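Local coordinates for protein-glutamine gamma-glutamyltransferase (Pagrus major, PDB 1G0D), which catalyses the joining of protein-bound glutamine to lysine or other primary amines, probably in a calcium-dependent manner, at residues L32-R35 with P39-I42; K71-K74 with D80-W83; W83-G88 with L94-S99. All coordinates share one frame; numbering follows the deposited sequence.

Interaction 1. Residues L32-R35 with P39-I42; sequences LIVR and PFSI
V34 and L32 meet F40 entirely through hydrocarbon, the valine and the leucine side chain each crossing that of F40 at about a right angle. Both methyls of V34 are used. CG2 rests at the root of the aromatic side chain, 3.6 Å from F40 CB, while CG1 reaches farther out on the CD1 side, 3.8 Å from F40 CD1. The branch at CB suits valine to this place, because one short side chain can follow both the stem and the ring of its partner. L32 meets the CD2 side of the ring with a single methyl: its CD2 lies 3.9 Å from F40 CD2. The leucine CG stands anti to the backbone N (chi1 -177°), and this carries CD2 far enough to come within 4.1 Å of I42 CG2 as well, so that one methyl group is wedged between a ring and a branched aliphatic chain.

The two strands follow one another in the chain after a short turn but belong to opposite layers of the N-terminal beta-sandwich: strand 33-35 is an edge of the five-stranded sheet, beside strand 121-133, and strand 40-46 is part of the four-stranded one. Their nearest CA atoms, in V34 and F40, are 7.4 Å apart, a distance bridged by apolar side chains.

The ring of F40 also meets that of F130, their planes at about 60°. If an alanine stood at F40, the methyls of V34 and L32 would probably lose the ring they pack on and a gap would open beside F130.

Facing elsewhere, R35 binds the backbone carbonyls of H22 and R23, and the hydroxyl of S41 pairs with that of T96.

Interaction 2. Residues K71-K74 with D80-W83; sequences KVQK and DKWW
Q73 and W83 form a single beta bridge, CA to CA 4.2 Å, in the connection that leads from strand 68-72 to strand 83-88. The carbonyl oxygen of W82 is its polar focus. Q73 N donates to W82 O at 3.2 Å with a bent N-H...O angle of 144°, and the donor stands above the carbonyl plane, 39° out of it. The side chain of Q73, with CG beside its own backbone N and extended beyond, lies so that NE2 may give the same oxygen a second bond of 3.1 Å; the position of NE2 is less certain, and this second bond with it. Glutamine suits such a place, since its chain is long enough to bring an amide N-H to the oxygen its own backbone N already binds.

Strand 68-72 is the edge of the five-stranded sheet of the N-terminal beta-sandwich and strand 83-88 the edge of the four-stranded one, so the turn passes from one layer to the other. The backbone continues the pairing with a CA-H...O contact from W83 CA to Q73 O.

V72 packs on the same backbone. Its CG1, held anti to the backbone N (chi1 -180°), lies 3.4 Å from W83 CA, and CG2 meets W82 CB at 3.9 Å. From there the indole of W82 leads away into the apolar interior, against L60, F130 and M132, as befits a large hydrophobic ring. K81 crosses the side chain of Q73 at about a right angle, its CB and CG near the amide; its bent chain then leads away, and NZ forms a salt bridge, with weak hydrogen bonds, to the poorly ordered D80, 3.2 Å from OD2.

Interaction 3. Residues W83-G88 with L94-S99; sequences WFNQQG and LLTLHS
W83 and H98 are joined by a reciprocal pair of backbone hydrogen bonds, H98 N to W83 O at 2.7 Å and W83 N to H98 O at 3.0 Å. N85 with T96 and Q87 with L94 repeat this pattern, six bonds in all, the regular scheme of an antiparallel beta hairpin. On the face bearing these three pairs, Q87 NE2 donates to N85 OD1 at 3.1 Å, in the carbonyl plane and on a lone pair. A water lies 2.7 Å from the same OD1, 2.8 Å from T96 OG1 and 2.9 Å from L94 O and can bridge them, though it has more acceptors near it than protons to give; polar side chains suit this face, which is not fully buried.

At one end of that face the indole and imidazole make an offset stack. The six-membered ring of W83 and the ring of H98 have centroids 3.9 Å apart and planes at 8°, with W83 CZ2 over the centre of the imidazole. H98 CB adds a CH-pi contact over the five-membered ring, 3.5 Å from its centroid. Because chi1 of W83 is 65°, its CG lies between the backbone N and carbonyl carbon, and the indole is laid flat along its neighbour.

The opposite face is mostly apolar. L95 CD1 touches both the ring of F84 and the aliphatic CB and CG of Q86, while L97 lies beside F84 CB. These residues look across the sandwich to L56 and L58 of strand 55-62, and strand 92-98 is flanked on its far side by strand 40-46.

From the N terminus, interaction 1 comes first, closing the short loop between strands 33-35 and 40-46 and bringing the chain from the five-stranded sheet to the four-stranded one. Interaction 2 follows in series; it closes the loop after strand 68-72, where the chain makes the same change of layer. Interaction 3 takes over at W83, which the two share, and closes the hairpin of strands 83-88 and 92-98. No two loops nest or cross. In space, strand 40-46 bonds to strand 92-98 through F40 with L97 and I42 with L95, so interactions 1 and 3 share a sheet, while F40 and W82 join interactions 1 and 2 by packing.

Interaction 1. Residues L32-R35 with P39-I42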
ATOM      1  N   LEU A  32      25.871   0.859 -12.844  1.00 13.72           N
ATOM      2  CA  LEU A  32      26.059   1.694 -11.670  1.00 12.13           C
ATOM      3  C   LEU A  32      24.782   2.352 -11.187  1.00 14.71           C
ATOM      4  O   LEU A  32      24.232   3.206 -11.863  1.00 17.06           O
ATOM      5  CB  LEU A  32      27.114   2.770 -11.961  1.00  9.20           C
ATOM      6  CG  LEU A  32      27.534   3.736 -10.842  1.00  6.39           C
ATOM      7  CD1 LEU A  32      28.225   3.008  -9.697  1.00  2.18           C
ATOM      8  CD2 LEU A  32      28.480   4.761 -11.417  1.00  6.73           C
ATOM      9  N   ILE A  33      24.296   1.923 -10.021  1.00 18.09           N
ATOM     10  CA  ILE A  33      23.105   2.488  -9.391  1.00 13.50           C
ATOM     11  C   ILE A  33      23.569   2.961  -8.001  1.00 14.85           C
ATOM     12  O   ILE A  33      23.879   2.176  -7.109  1.00 14.88           O
ATOM     13  CB  ILE A  33      22.013   1.459  -9.256  1.00  9.72           C
ATOM     14  CG1 ILE A  33      21.788   0.781 -10.605  1.00  7.41           C
ATOM     15  CG2 ILE A  33      20.785   2.145  -8.722  1.00  7.63           C
ATOM     16  CD1 ILE A  33      20.974  -0.467 -10.543  1.00  2.61           C
ATOM     17  N   VAL A  34      23.565   4.268  -7.839  1.00 15.18           N
ATOM     18  CA  VAL A  34      24.086   4.949  -6.669  1.00 13.15           C
ATOM     19  C   VAL A  34      23.036   5.693  -5.811  1.00 11.26           C
ATOM     20  O   VAL A  34      21.966   5.970  -6.305  1.00 17.94           O
ATOM     21  CB  VAL A  34      25.173   5.877  -7.296  1.00 14.43           C
ATOM     22  CG1 VAL A  34      25.007   7.340  -6.883  1.00 17.26           C
ATOM     23  CG2 VAL A  34      26.541   5.259  -7.068  1.00 15.95           C
ATOM     24  N   ARG A  35      23.310   5.995  -4.537  1.00 11.73           N
ATOM     25  CA  ARG A  35      22.366   6.774  -3.692  1.00  8.73           C
ATOM     26  C   ARG A  35      23.032   8.145  -3.397  1.00 12.43           C
ATOM     27  O   ARG A  35      24.254   8.227  -3.345  1.00 17.92           O
ATOM     28  CB  ARG A  35      22.045   6.030  -2.394  1.00  6.84           C
ATOM     29  CG  ARG A  35      21.488   4.636  -2.646  1.00  7.86           C
ATOM     30  CD  ARG A  35      20.773   4.056  -1.443  1.00  4.09           C
ATOM     31  NE  ARG A  35      20.168   2.759  -1.752  1.00  6.53           N
ATOM     32  CZ  ARG A  35      18.855   2.520  -1.931  1.00 10.38           C
ATOM     33  NH1 ARG A  35      17.949   3.491  -1.863  1.00  8.91           N
ATOM     34  NH2 ARG A  35      18.437   1.279  -2.147  1.00  6.43           N
ATOM     35  N   PRO A  39      29.619   9.211  -1.662  1.00 11.08           N
ATOM     36  CA  PRO A  39      30.538   9.153  -2.793  1.00 10.07           C
ATOM     37  C   PRO A  39      30.633   7.834  -3.511  1.00 12.14           C
ATOM     38  O   PRO A  39      30.351   6.787  -2.936  1.00 14.25           O
ATOM     39  CB  PRO A  39      31.873   9.528  -2.172  1.00 15.33           C
ATOM     40  CG  PRO A  39      31.763   9.002  -0.784  1.00 12.17           C
ATOM     41  CD  PRO A  39      30.336   9.291  -0.386  1.00 12.38           C
ATOM     42  N   PHE A  40      31.028   7.886  -4.782  1.00 11.19           N
ATOM     43  CA  PHE A  40      31.214   6.667  -5.548  1.00 13.01           C
ATOM     44  C   PHE A  40      32.518   6.768  -6.365  1.00 15.28           C
ATOM     45  O   PHE A  40      32.912   7.858  -6.752  1.00 19.53           O
ATOM     46  CB  PHE A  40      29.956   6.322  -6.402  1.00 12.52           C
ATOM     47  CG  PHE A  40      29.476   7.407  -7.365  1.00 11.76           C
ATOM     48  CD1 PHE A  40      28.679   8.457  -6.928  1.00 17.04           C
ATOM     49  CD2 PHE A  40      29.767   7.328  -8.734  1.00 14.15           C
ATOM     50  CE1 PHE A  40      28.183   9.421  -7.841  1.00 10.07           C
ATOM     51  CE2 PHE A  40      29.282   8.270  -9.638  1.00  8.21           C
ATOM     52  CZ  PHE A  40      28.491   9.319  -9.181  1.00 11.44           C
ATOM     53  N   SER A  41      33.226   5.651  -6.574  1.00 15.64           N
ATOM     54  CA  SER A  41      34.497   5.689  -7.314  1.00 16.40           C
ATOM     55  C   SER A  41      34.518   4.872  -8.588  1.00 16.63           C
ATOM     56  O   SER A  41      34.191   3.694  -8.586  1.00 20.72           O
ATOM     57  CB  SER A  41      35.636   5.200  -6.442  1.00 15.18           C
ATOM     58  OG  SER A  41      35.615   5.856  -5.209  1.00 19.07           O
ATOM     59  N   ILE A  42      34.949   5.506  -9.665  1.00 13.98           N
ATOM     60  CA  ILE A  42      35.009   4.868 -10.965  1.00 18.02           C
ATOM     61  C   ILE A  42      36.429   5.068 -11.450  1.00 18.52           C
ATOM     62  O   ILE A  42      37.152   5.867 -10.872  1.00 22.24           O
ATOM     63  CB  ILE A  42      33.976   5.540 -11.938  1.00 18.87           C
ATOM     64  CG1 ILE A  42      34.363   6.998 -12.216  1.00 18.09           C
ATOM     65  CG2 ILE A  42      32.538   5.523 -11.288  1.00 19.15           C
ATOM     66  CD1 ILE A  42      33.751   7.588 -13.498  1.00 18.92           C
TER

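Interaction 2. Residues K71-K74 with D80-W83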
ATOM      1  N   LYS A  71      28.078  20.895 -14.050  1.00 33.93           N
ATOM      2  CA  LYS A  71      29.529  20.823 -14.215  1.00 36.68           C
ATOM      3  C   LYS A  71      30.051  20.531 -12.825  1.00 33.91           C
ATOM      4  O   LYS A  71      29.939  21.370 -11.946  1.00 36.32           O
ATOM      5  CB  LYS A  71      30.101  22.153 -14.717  1.00 39.39           C
ATOM      6  CG  LYS A  71      29.754  22.426 -16.186  1.00 49.48           C
ATOM      7  CD  LYS A  71      30.167  23.826 -16.682  1.00 56.81           C
ATOM      8  CE  LYS A  71      28.970  24.776 -16.921  1.00 60.91           C
ATOM      9  NZ  LYS A  71      27.862  24.175 -17.738  1.00 64.61           N
ATOM     10  N   VAL A  72      30.589  19.335 -12.618  1.00 32.40           N
ATOM     11  CA  VAL A  72      31.115  18.938 -11.321  1.00 33.89           C
ATOM     12  C   VAL A  72      32.473  19.603 -10.912  1.00 38.25           C
ATOM     13  O   VAL A  72      33.468  19.529 -11.651  1.00 38.51           O
ATOM     14  CB  VAL A  72      31.230  17.404 -11.302  1.00 29.22           C
ATOM     15  CG1 VAL A  72      31.764  16.919  -9.991  1.00 32.06           C
ATOM     16  CG2 VAL A  72      29.873  16.810 -11.536  1.00 32.60           C
ATOM     17  N   GLN A  73      32.490  20.247  -9.730  1.00 40.95           N
ATOM     18  CA  GLN A  73      33.666  20.921  -9.156  1.00 40.43           C
ATOM     19  C   GLN A  73      34.933  20.074  -9.060  1.00 39.63           C
ATOM     20  O   GLN A  73      34.871  18.860  -8.931  1.00 35.42           O
ATOM     21  CB  GLN A  73      33.347  21.398  -7.750  1.00 44.37           C
ATOM     22  CG  GLN A  73      32.394  22.569  -7.628  1.00 51.15           C
ATOM     23  CD  GLN A  73      32.008  22.804  -6.165  1.00 57.19           C
ATOM     24  OE1 GLN A  73      32.057  23.931  -5.653  1.00 59.20           O
ATOM     25  NE2 GLN A  73      31.637  21.722  -5.477  1.00 61.29           N
ATOM     26  N   LYS A  74      36.081  20.743  -9.044  1.00 43.95           N
ATOM     27  CA  LYS A  74      37.370  20.059  -9.000  1.00 51.37           C
ATOM     28  C   LYS A  74      37.814  19.576  -7.634  1.00 51.93           C
ATOM     29  O   LYS A  74      38.668  18.671  -7.531  1.00 50.12           O
ATOM     30  CB  LYS A  74      38.466  20.932  -9.614  1.00 58.62           C
ATOM     31  CG  LYS A  74      39.482  20.133 -10.467  1.00 64.47           C
ATOM     32  CD  LYS A  74      38.953  19.831 -11.873  1.00 68.69           C
ATOM     33  CE  LYS A  74      38.805  21.101 -12.714  1.00 70.65           C
ATOM     34  NZ  LYS A  74      38.345  20.773 -14.088  1.00 73.00           N
ATOM     35  N   ASP A  80      26.143  21.370  -1.007  1.00 65.26           N
ATOM     36  CA  ASP A  80      25.071  20.994  -1.880  1.00 60.75           C
ATOM     37  C   ASP A  80      25.620  21.048  -3.317  1.00 52.63           C
ATOM     38  O   ASP A  80      24.875  21.030  -4.300  1.00 52.74           O
ATOM     39  CB  ASP A  80      23.860  21.904  -1.650  1.00 68.69           C
ATOM     40  CG  ASP A  80      23.965  23.226  -2.394  1.00 77.05           C
ATOM     41  OD1 ASP A  80      25.012  23.910  -2.280  1.00 79.78           O
ATOM     42  OD2 ASP A  80      22.978  23.576  -3.086  1.00 83.33           O
ATOM     43  N   LYS A  81      26.945  21.083  -3.421  1.00 42.50           N
ATOM     44  CA  LYS A  81      27.607  21.121  -4.711  1.00 35.08           C
ATOM     45  C   LYS A  81      28.221  19.779  -5.047  1.00 30.18           C
ATOM     46  O   LYS A  81      28.811  19.144  -4.186  1.00 31.36           O
ATOM     47  CB  LYS A  81      28.728  22.153  -4.702  1.00 35.84           C
ATOM     48  CG  LYS A  81      28.335  23.568  -5.131  1.00 42.65           C
ATOM     49  CD  LYS A  81      27.358  23.596  -6.312  1.00 51.47           C
ATOM     50  CE  LYS A  81      26.211  24.638  -6.149  1.00 55.04           C
ATOM     51  NZ  LYS A  81      24.929  24.084  -5.577  1.00 56.03           N
ATOM     52  N   TRP A  82      28.089  19.350  -6.296  1.00 26.67           N
ATOM     53  CA  TRP A  82      28.693  18.091  -6.755  1.00 22.14           C
ATOM     54  C   TRP A  82      30.205  18.366  -6.899  1.00 21.33           C
ATOM     55  O   TRP A  82      30.599  19.464  -7.269  1.00 20.82           O
ATOM     56  CB  TRP A  82      28.164  17.714  -8.146  1.00 19.78           C
ATOM     57  CG  TRP A  82      26.956  16.833  -8.239  1.00 17.56           C
ATOM     58  CD1 TRP A  82      25.645  17.241  -8.294  1.00 20.95           C
ATOM     59  CD2 TRP A  82      26.935  15.413  -8.438  1.00 18.40           C
ATOM     60  NE1 TRP A  82      24.815  16.166  -8.520  1.00 14.31           N
ATOM     61  CE2 TRP A  82      25.574  15.032  -8.615  1.00 13.32           C
ATOM     62  CE3 TRP A  82      27.931  14.421  -8.487  1.00 18.06           C
ATOM     63  CZ2 TRP A  82      25.188  13.714  -8.836  1.00  8.43           C
ATOM     64  CZ3 TRP A  82      27.543  13.104  -8.708  1.00 15.11           C
ATOM     65  CH2 TRP A  82      26.173  12.764  -8.881  1.00 11.70           C
ATOM     66  N   TRP A  83      31.061  17.391  -6.612  1.00 21.20           N
ATOM     67  CA  TRP A  83      32.503  17.603  -6.794  1.00 23.69           C
ATOM     68  C   TRP A  83      33.226  16.272  -6.816  1.00 26.60           C
ATOM     69  O   TRP A  83      32.685  15.258  -6.369  1.00 30.00           O
ATOM     70  CB  TRP A  83      33.093  18.500  -5.702  1.00 22.26           C
ATOM     71  CG  TRP A  83      33.058  17.917  -4.335  1.00 19.28           C
ATOM     72  CD1 TRP A  83      32.033  18.001  -3.423  1.00 15.48           C
ATOM     73  CD2 TRP A  83      34.113  17.201  -3.688  1.00 17.81           C
ATOM     74  NE1 TRP A  83      32.396  17.384  -2.247  1.00 14.04           N
ATOM     75  CE2 TRP A  83      33.670  16.883  -2.379  1.00 15.20           C
ATOM     76  CE3 TRP A  83      35.399  16.800  -4.081  1.00 16.11           C
ATOM     77  CZ2 TRP A  83      34.459  16.184  -1.464  1.00 12.61           C
ATOM     78  CZ3 TRP A  83      36.185  16.111  -3.162  1.00 19.60           C
ATOM     79  CH2 TRP A  83      35.706  15.810  -1.862  1.00 15.92           C
TER

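Interaction 3. Residues W83-G88 with L94-S99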
ATOM      1  N   TRP A  83      31.061  17.391  -6.612  1.00 21.20           N
ATOM      2  CA  TRP A  83      32.503  17.603  -6.794  1.00 23.69           C
ATOM      3  C   TRP A  83      33.226  16.272  -6.816  1.00 26.60           C
ATOM      4  O   TRP A  83      32.685  15.258  -6.369  1.00 30.00           O
ATOM      5  CB  TRP A  83      33.093  18.500  -5.702  1.00 22.26           C
ATOM      6  CG  TRP A  83      33.058  17.917  -4.335  1.00 19.28           C
ATOM      7  CD1 TRP A  83      32.033  18.001  -3.423  1.00 15.48           C
ATOM      8  CD2 TRP A  83      34.113  17.201  -3.688  1.00 17.81           C
ATOM      9  NE1 TRP A  83      32.396  17.384  -2.247  1.00 14.04           N
ATOM     10  CE2 TRP A  83      33.670  16.883  -2.379  1.00 15.20           C
ATOM     11  CE3 TRP A  83      35.399  16.800  -4.081  1.00 16.11           C
ATOM     12  CZ2 TRP A  83      34.459  16.184  -1.464  1.00 12.61           C
ATOM     13  CZ3 TRP A  83      36.185  16.111  -3.162  1.00 19.60           C
ATOM     14  CH2 TRP A  83      35.706  15.810  -1.862  1.00 15.92           C
ATOM     15  N   PHE A  84      34.443  16.264  -7.354  1.00 25.91           N
ATOM     16  CA  PHE A  84      35.195  15.025  -7.439  1.00 23.01           C
ATOM     17  C   PHE A  84      36.628  15.128  -6.999  1.00 23.22           C
ATOM     18  O   PHE A  84      37.216  16.185  -6.945  1.00 26.57           O
ATOM     19  CB  PHE A  84      35.135  14.458  -8.875  1.00 22.15           C
ATOM     20  CG  PHE A  84      36.049  15.152  -9.876  1.00 18.64           C
ATOM     21  CD1 PHE A  84      37.230  14.545 -10.288  1.00 16.06           C
ATOM     22  CD2 PHE A  84      35.695  16.382 -10.441  1.00 18.68           C
ATOM     23  CE1 PHE A  84      38.040  15.144 -11.240  1.00 15.75           C
ATOM     24  CE2 PHE A  84      36.498  16.992 -11.396  1.00 13.85           C
ATOM     25  CZ  PHE A  84      37.675  16.366 -11.796  1.00 16.44           C
ATOM     26  N   ASN A  85      37.198  13.998  -6.668  1.00 25.25           N
ATOM     27  CA  ASN A  85      38.579  13.986  -6.267  1.00 26.70           C
ATOM     28  C   ASN A  85      39.205  13.022  -7.257  1.00 24.64           C
ATOM     29  O   ASN A  85      38.649  11.982  -7.572  1.00 24.86           O
ATOM     30  CB  ASN A  85      38.675  13.499  -4.826  1.00 35.95           C
ATOM     31  CG  ASN A  85      39.960  12.783  -4.534  1.00 43.33           C
ATOM     32  OD1 ASN A  85      40.056  11.550  -4.681  1.00 46.88           O
ATOM     33  ND2 ASN A  85      40.968  13.546  -4.102  1.00 49.17           N
ATOM     34  N   GLN A  86      40.356  13.385  -7.778  1.00 22.88           N
ATOM     35  CA  GLN A  86      41.002  12.546  -8.749  1.00 21.86           C
ATOM     36  C   GLN A  86      42.348  12.067  -8.238  1.00 21.76           C
ATOM     37  O   GLN A  86      43.064  12.839  -7.614  1.00 23.53           O
ATOM     38  CB  GLN A  86      41.178  13.371 -10.011  1.00 23.63           C
ATOM     39  CG  GLN A  86      42.273  12.927 -10.943  1.00 25.52           C
ATOM     40  CD  GLN A  86      42.578  13.973 -11.994  1.00 26.21           C
ATOM     41  OE1 GLN A  86      43.353  13.726 -12.908  1.00 31.80           O
ATOM     42  NE2 GLN A  86      41.976  15.153 -11.863  1.00 26.41           N
ATOM     43  N   GLN A  87      42.683  10.800  -8.442  1.00 22.63           N
ATOM     44  CA  GLN A  87      44.004  10.323  -8.052  1.00 23.52           C
ATOM     45  C   GLN A  87      44.486   9.196  -8.923  1.00 23.56           C
ATOM     46  O   GLN A  87      43.712   8.369  -9.384  1.00 23.71           O
ATOM     47  CB  GLN A  87      44.089   9.919  -6.591  1.00 25.72           C
ATOM     48  CG  GLN A  87      43.232   8.818  -6.115  1.00 35.99           C
ATOM     49  CD  GLN A  87      43.209   8.801  -4.584  1.00 47.80           C
ATOM     50  OE1 GLN A  87      44.150   8.302  -3.949  1.00 56.26           O
ATOM     51  NE2 GLN A  87      42.146   9.368  -3.983  1.00 48.84           N
ATOM     52  N   GLY A  88      45.781   9.170  -9.180  1.00 25.22           N
ATOM     53  CA  GLY A  88      46.298   8.139 -10.037  1.00 29.67           C
ATOM     54  C   GLY A  88      46.583   6.852  -9.319  1.00 31.62           C
ATOM     55  O   GLY A  88      47.042   6.853  -8.187  1.00 33.42           O
ATOM     56  N   LEU A  94      41.669   7.108 -10.730  1.00 23.83           N
ATOM     57  CA  LEU A  94      40.564   6.850  -9.798  1.00 23.74           C
ATOM     58  C   LEU A  94      39.832   8.168  -9.590  1.00 24.81           C
ATOM     59  O   LEU A  94      40.404   9.139  -9.087  1.00 24.64           O
ATOM     60  CB  LEU A  94      41.102   6.354  -8.458  1.00 25.21           C
ATOM     61  CG  LEU A  94      40.362   5.305  -7.595  1.00 27.26           C
ATOM     62  CD1 LEU A  94      40.233   5.988  -6.273  1.00 20.12           C
ATOM     63  CD2 LEU A  94      38.975   4.820  -8.088  1.00 14.29           C
ATOM     64  N   LEU A  95      38.557   8.189  -9.960  1.00 21.35           N
ATOM     65  CA  LEU A  95      37.762   9.387  -9.856  1.00 18.85           C
ATOM     66  C   LEU A  95      36.671   9.131  -8.843  1.00 19.37           C
ATOM     67  O   LEU A  95      35.806   8.310  -9.076  1.00 19.80           O
ATOM     68  CB  LEU A  95      37.134   9.672 -11.211  1.00 20.37           C
ATOM     69  CG  LEU A  95      37.588  10.708 -12.254  1.00 25.20           C
ATOM     70  CD1 LEU A  95      38.950  11.379 -11.978  1.00 24.82           C
ATOM     71  CD2 LEU A  95      37.605   9.972 -13.558  1.00 20.06           C
ATOM     72  N   THR A  96      36.719   9.807  -7.704  1.00 20.34           N
ATOM     73  CA  THR A  96      35.683   9.637  -6.688  1.00 19.40           C
ATOM     74  C   THR A  96      34.708  10.790  -6.812  1.00 18.26           C
ATOM     75  O   THR A  96      35.080  11.930  -6.558  1.00 20.92           O
ATOM     76  CB  THR A  96      36.269   9.670  -5.299  1.00 17.58           C
ATOM     77  OG1 THR A  96      37.288   8.673  -5.204  1.00 15.08           O
ATOM     78  CG2 THR A  96      35.195   9.400  -4.279  1.00 12.57           C
ATOM     79  N   LEU A  97      33.473  10.497  -7.211  1.00 17.27           N
ATOM     80  CA  LEU A  97      32.456  11.531  -7.377  1.00 16.42           C
ATOM     81  C   LEU A  97      31.743  11.690  -6.062  1.00 15.54           C
ATOM     82  O   LEU A  97      31.361  10.705  -5.430  1.00 14.78           O
ATOM     83  CB  LEU A  97      31.420  11.148  -8.439  1.00 23.98           C
ATOM     84  CG  LEU A  97      31.561  11.235  -9.971  1.00 24.84           C
ATOM     85  CD1 LEU A  97      31.064  12.569 -10.377  1.00 20.83           C
ATOM     86  CD2 LEU A  97      32.978  11.008 -10.452  1.00 22.71           C
ATOM     87  N   HIS A  98      31.573  12.940  -5.658  1.00 14.58           N
ATOM     88  CA  HIS A  98      30.869  13.291  -4.418  1.00 17.38           C
ATOM     89  C   HIS A  98      29.583  14.050  -4.806  1.00 17.71           C
ATOM     90  O   HIS A  98      29.629  15.067  -5.471  1.00 21.59           O
ATOM     91  CB  HIS A  98      31.750  14.190  -3.540  1.00 17.52           C
ATOM     92  CG  HIS A  98      32.861  13.467  -2.849  1.00 16.27           C
ATOM     93  ND1 HIS A  98      32.705  12.871  -1.614  1.00 15.53           N
ATOM     94  CD2 HIS A  98      34.141  13.237  -3.224  1.00 15.14           C
ATOM     95  CE1 HIS A  98      33.845  12.305  -1.263  1.00 15.15           C
ATOM     96  NE2 HIS A  98      34.732  12.512  -2.222  1.00 15.80           N
ATOM     97  N   SER A  99      28.434  13.555  -4.397  1.00 17.73           N
ATOM     98  CA  SER A  99      27.198  14.202  -4.777  1.00 15.88           C
ATOM     99  C   SER A  99      26.573  14.823  -3.562  1.00 18.99           C
ATOM    100  O   SER A  99      26.744  14.306  -2.469  1.00 18.96           O
ATOM    101  CB  SER A  99      26.219  13.164  -5.347  1.00 15.38           C
ATOM    102  OG  SER A  99      25.638  12.355  -4.323  1.00  7.02           O
TER
HETATM  103  O   HOH W   1      39.756   9.400  -6.291  1.00 15.93           O